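Local coordinates for protein thermotoga maritima TmcAL (Thermotoga maritima, PDB 5Y0T) that belongs to the HIGH nucleotidyl transferase family of the HUP clan and holds adenosine-5'-rp-alpha-thio-triphosphate at the C-terminal ends of parallel strands in its central sheet, at residues Thr97-Gly102 against Ser184-His189. Sequence-based numbering, arbitrary orientation.
Sequences TDVVFG and SNIRFH. With TAT (adenosine-5'-rp-alpha-thio-triphosphate), chain E.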
ATOM      1  N   THR A  97      21.516 -24.418 -25.979  1.00 15.98           N
ATOM      2  CA  THR A  97      22.702 -24.182 -26.808  1.00 22.46           C
ATOM      3  C   THR A  97      22.665 -22.953 -27.718  1.00 25.85           C
ATOM      4  O   THR A  97      23.720 -22.448 -28.129  1.00 21.56           O
ATOM      5  CB  THR A  97      22.978 -25.403 -27.700  1.00 19.65           C
ATOM      6  OG1 THR A  97      21.846 -25.629 -28.546  1.00 18.99           O
ATOM      7  CG2 THR A  97      23.226 -26.643 -26.840  1.00 23.94           C
ATOM      8  N   ASP A  98      21.459 -22.452 -27.977  1.00 20.17           N
ATOM      9  CA  ASP A  98      21.214 -21.397 -28.949  1.00 24.83           C
ATOM     10  C   ASP A  98      20.111 -20.487 -28.462  1.00 20.39           C
ATOM     11  O   ASP A  98      19.078 -20.954 -27.999  1.00 19.89           O
ATOM     12  CB  ASP A  98      20.798 -21.949 -30.321  1.00 18.64           C
ATOM     13  CG  ASP A  98      21.893 -22.732 -31.012  1.00 24.77           C
ATOM     14  OD1 ASP A  98      22.001 -23.953 -30.763  1.00 22.04           O
ATOM     15  OD2 ASP A  98      22.624 -22.131 -31.831  1.00 20.90           O
ATOM     16  N   VAL A  99      20.319 -19.189 -28.607  1.00 19.86           N
ATOM     17  CA  VAL A  99      19.272 -18.218 -28.317  1.00 16.71           C
ATOM     18  C   VAL A  99      19.070 -17.318 -29.529  1.00 23.99           C
ATOM     19  O   VAL A  99      20.041 -16.849 -30.133  1.00 25.39           O
ATOM     20  CB  VAL A  99      19.612 -17.365 -27.068  1.00 17.25           C
ATOM     21  CG1 VAL A  99      18.695 -16.146 -26.980  1.00 20.65           C
ATOM     22  CG2 VAL A  99      19.500 -18.217 -25.805  1.00 15.03           C
ATOM     23  N   VAL A 100      17.810 -17.111 -29.896  1.00 22.25           N
ATOM     24  CA  VAL A 100      17.436 -16.283 -31.036  1.00 22.13           C
ATOM     25  C   VAL A 100      16.558 -15.119 -30.580  1.00 19.58           C
ATOM     26  O   VAL A 100      15.527 -15.336 -29.939  1.00 19.33           O
ATOM     27  CB  VAL A 100      16.651 -17.092 -32.092  1.00 20.23           C
ATOM     28  CG1 VAL A 100      16.271 -16.201 -33.261  1.00 19.81           C
ATOM     29  CG2 VAL A 100      17.460 -18.298 -32.571  1.00 18.01           C
ATOM     30  N   PHE A 101      16.946 -13.892 -30.909  1.00 21.69           N
ATOM     31  CA  PHE A 101      16.095 -12.750 -30.571  1.00 20.05           C
ATOM     32  C   PHE A 101      15.778 -11.923 -31.809  1.00 20.61           C
ATOM     33  O   PHE A 101      16.584 -11.862 -32.729  1.00 19.67           O
ATOM     34  CB  PHE A 101      16.755 -11.867 -29.498  1.00 21.11           C
ATOM     35  CG  PHE A 101      18.160 -11.414 -29.845  1.00 18.82           C
ATOM     36  CD1 PHE A 101      19.264 -12.099 -29.347  1.00 23.32           C
ATOM     37  CD2 PHE A 101      18.374 -10.288 -30.623  1.00 17.61           C
ATOM     38  CE1 PHE A 101      20.554 -11.688 -29.660  1.00 24.42           C
ATOM     39  CE2 PHE A 101      19.660  -9.871 -30.932  1.00 21.81           C
ATOM     40  CZ  PHE A 101      20.749 -10.580 -30.448  1.00 20.02           C
ATOM     41  N   GLY A 102      14.611 -11.279 -31.815  1.00 22.09           N
ATOM     42  CA  GLY A 102      14.236 -10.387 -32.894  1.00 22.93           C
ATOM     43  C   GLY A 102      15.086  -9.133 -32.854  1.00 27.44           C
ATOM     44  O   GLY A 102      15.426  -8.640 -31.775  1.00 25.30           O
ATOM     45  N   SER A 184      28.937 -18.047 -20.412  1.00 26.41           N
ATOM     46  CA  SER A 184      28.067 -18.981 -21.115  1.00 23.89           C
ATOM     47  C   SER A 184      28.583 -19.315 -22.522  1.00 25.57           C
ATOM     48  O   SER A 184      29.183 -18.476 -23.186  1.00 30.00           O
ATOM     49  CB  SER A 184      26.653 -18.406 -21.208  1.00 27.01           C
ATOM     50  OG  SER A 184      25.855 -19.165 -22.100  1.00 24.17           O
ATOM     51  N   ASN A 185      28.337 -20.544 -22.967  1.00 23.39           N
ATOM     52  CA  ASN A 185      28.703 -20.970 -24.321  1.00 30.42           C
ATOM     53  C   ASN A 185      27.554 -20.857 -25.324  1.00 25.70           C
ATOM     54  O   ASN A 185      27.659 -21.311 -26.468  1.00 25.66           O
ATOM     55  CB  ASN A 185      29.233 -22.407 -24.297  1.00 37.41           C
ATOM     56  CG  ASN A 185      30.669 -22.476 -23.814  1.00 51.97           C
ATOM     57  OD1 ASN A 185      31.381 -21.471 -23.824  1.00 55.99           O
ATOM     58  ND2 ASN A 185      31.105 -23.660 -23.396  1.00 62.01           N
ATOM     59  N   ILE A 186      26.442 -20.288 -24.885  1.00 20.55           N
ATOM     60  CA  ILE A 186      25.279 -20.131 -25.763  1.00 21.29           C
ATOM     61  C   ILE A 186      25.618 -19.377 -27.056  1.00 24.87           C
ATOM     62  O   ILE A 186      26.323 -18.360 -27.032  1.00 23.65           O
ATOM     63  CB  ILE A 186      24.127 -19.407 -25.020  1.00 25.54           C
ATOM     64  CG1 ILE A 186      23.520 -20.329 -23.951  1.00 24.98           C
ATOM     65  CG2 ILE A 186      23.052 -18.936 -26.010  1.00 21.46           C
ATOM     66  CD1 ILE A 186      22.533 -19.628 -22.999  1.00 20.77           C
ATOM     67  N   ARG A 187      25.152 -19.905 -28.190  1.00 23.20           N
ATOM     68  CA  ARG A 187      25.262 -19.209 -29.469  1.00 26.26           C
ATOM     69  C   ARG A 187      24.057 -18.295 -29.678  1.00 28.71           C
ATOM     70  O   ARG A 187      22.920 -18.753 -29.584  1.00 27.82           O
ATOM     71  CB  ARG A 187      25.361 -20.207 -30.628  1.00 23.89           C
ATOM     72  CG  ARG A 187      26.651 -21.020 -30.650  1.00 29.83           C
ATOM     73  CD  ARG A 187      26.604 -22.080 -31.744  1.00 34.60           C
ATOM     74  NE  ARG A 187      25.510 -23.028 -31.533  1.00 32.19           N
ATOM     75  CZ  ARG A 187      25.678 -24.296 -31.177  1.00 31.22           C
ATOM     76  NH1 ARG A 187      26.903 -24.784 -31.022  1.00 34.88           N
ATOM     77  NH2 ARG A 187      24.627 -25.087 -31.016  1.00 27.18           N
ATOM     78  N   PHE A 188      24.306 -17.014 -29.960  1.00 23.69           N
ATOM     79  CA  PHE A 188      23.225 -16.042 -30.161  1.00 23.64           C
ATOM     80  C   PHE A 188      22.974 -15.777 -31.645  1.00 22.12           C
ATOM     81  O   PHE A 188      23.894 -15.829 -32.463  1.00 20.64           O
ATOM     82  CB  PHE A 188      23.528 -14.724 -29.416  1.00 19.19           C
ATOM     83  CG  PHE A 188      23.371 -14.843 -27.921  1.00 23.88           C
ATOM     84  CD1 PHE A 188      24.435 -15.255 -27.130  1.00 25.48           C
ATOM     85  CD2 PHE A 188      22.147 -14.609 -27.324  1.00 20.69           C
ATOM     86  CE1 PHE A 188      24.282 -15.394 -25.758  1.00 26.83           C
ATOM     87  CE2 PHE A 188      21.976 -14.747 -25.946  1.00 24.04           C
ATOM     88  CZ  PHE A 188      23.039 -15.135 -25.163  1.00 24.84           C
ATOM     89  N   HIS A 189      21.712 -15.558 -31.994  1.00 19.09           N
ATOM     90  CA  HIS A 189      21.317 -15.333 -33.390  1.00 19.97           C
ATOM     91  C   HIS A 189      20.282 -14.222 -33.420  1.00 21.68           C
ATOM     92  O   HIS A 189      19.493 -14.111 -32.499  1.00 20.74           O
ATOM     93  CB  HIS A 189      20.696 -16.576 -34.024  1.00 24.10           C
ATOM     94  CG  HIS A 189      21.462 -17.838 -33.791  1.00 27.95           C
ATOM     95  ND1 HIS A 189      22.217 -18.436 -34.774  1.00 30.08           N
ATOM     96  CD2 HIS A 189      21.568 -18.628 -32.695  1.00 26.99           C
ATOM     97  CE1 HIS A 189      22.767 -19.537 -34.291  1.00 34.20           C
ATOM     98  NE2 HIS A 189      22.399 -19.671 -33.029  1.00 27.76           N
TER
HETATM   99  N1  TAT E1001       8.869  -9.718 -36.004  1.00 28.55           N
HETATM  100  C2  TAT E1001       9.865 -10.529 -35.599  1.00 34.70           C
HETATM  101  N3  TAT E1001      10.112 -10.813 -34.309  1.00 26.98           N
HETATM  102  C4  TAT E1001       9.345 -10.281 -33.327  1.00 27.16           C
HETATM  103  C5  TAT E1001       8.227  -9.403 -33.688  1.00 26.03           C
HETATM  104  C6  TAT E1001       8.026  -9.133 -35.130  1.00 31.15           C
HETATM  105  N6  TAT E1001       7.022  -8.328 -35.556  1.00 28.54           N
HETATM  106  N7  TAT E1001       7.635  -9.031 -32.533  1.00 26.40           N
HETATM  107  C8  TAT E1001       8.306  -9.628 -31.513  1.00 24.55           C
HETATM  108  N9  TAT E1001       9.322 -10.372 -31.995  1.00 24.46           N
HETATM  109  PA  TAT E1001       8.502 -10.093 -26.601  1.00 28.39           P
HETATM  110  PB  TAT E1001       8.383  -7.429 -27.837  1.00 30.16           P
HETATM  111  PG  TAT E1001       6.421  -5.725 -29.103  1.00 31.84           P
HETATM  112  C1' TAT E1001      10.285 -11.155 -31.188  1.00 22.95           C
HETATM  113  O1A TAT E1001       5.283  -6.114 -30.031  1.00 22.08           O
HETATM  114  O1B TAT E1001       8.604  -6.323 -26.849  1.00 30.80           O
HETATM  115  S1G TAT E1001      10.122  -9.785 -25.570  1.00 25.90           S
HETATM  116  C2' TAT E1001      11.014 -10.234 -30.210  1.00 23.37           C
HETATM  117  O2' TAT E1001      12.060  -9.500 -30.845  1.00 23.77           O
HETATM  118  O2A TAT E1001       7.399 -10.921 -25.964  1.00 26.72           O
HETATM  119  O2B TAT E1001       9.481  -7.772 -28.812  1.00 31.16           O
HETATM  120  O2G TAT E1001       5.937  -5.058 -27.830  1.00 27.29           O
HETATM  121  C3' TAT E1001      11.506 -11.219 -29.173  1.00 25.16           C
HETATM  122  O3' TAT E1001      12.750 -11.820 -29.578  1.00 21.31           O
HETATM  123  O3A TAT E1001       7.796  -8.715 -27.061  1.00 30.75           O
HETATM  124  O3B TAT E1001       7.010  -7.160 -28.655  1.00 30.60           O
HETATM  125  O3G TAT E1001       7.592  -5.018 -29.742  1.00 31.46           O
HETATM  126  C4' TAT E1001      10.411 -12.282 -29.167  1.00 27.29           C
HETATM  127  O4' TAT E1001       9.638 -12.116 -30.362  1.00 22.68           O
HETATM  128  C5' TAT E1001       9.479 -12.136 -27.960  1.00 20.23           C
HETATM  129  O5' TAT E1001       8.936 -10.816 -27.971  1.00 24.99           O
HETATM  130  O   HOH W   1      26.158 -23.463 -27.705  1.00 30.57           O
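Strands 98-102 and 187-189 run parallel, their short axes 4.7 Å apart at 20°, and are zipped by four backbone hydrogen bonds in alternating direction: R187 N to T97 O, V99 N to R187 O, H189 N to V99 O and F101 N to H189 O. On the face carrying D98, V100, R187 and H189, the D98 carboxylate organises the polar contact. R187, bent at chi3 (-61°), turns its guanidinium side-on: NE meets D98 OD2 at 3.0 Å, while NH2 reaches D98 OD1 at 2.9 Å, a salt bridge in which both acceptors lie near the guanidinium plane but are approached from above the carboxylate plane. That leaves the anti lone pairs to other donors. H189 NE2 takes the one on D98 OD2 at 2.7 Å, and T97 OG1 takes the one on D98 OD1 at 2.8 Å. V100 CG2 lies 3.9 Å from H189 CB, and helix 15-28 covers this side through A24, L27 and V28.

The other face is apolar. V99 lies alongside F188, its CB 3.7 Å from F188 CE2, and sends CG2 to I186 CG2 at 3.6 Å; I186 CG2 also sits over the rim of one F188 ring face. The F101 and F188 side chains cross at about a right angle, with F188 CD2 near the plane of the F101 ring at its edge, and helix 167-182 packs on F188. Strand 98-103 also pairs with strand 3-8, so the contact adds a parallel strand to the central sheet of a HUP-type nucleotide-binding fold.

Two hydrogen bonds to each carboxylate oxygen fix the rotation of buried D98 and would be expected to keep it ionised, while farther along the strand G102 N donates to O3' of adenosine-5'-rp-alpha-thio-triphosphate, bringing the C-terminal end of the strand to the ribose.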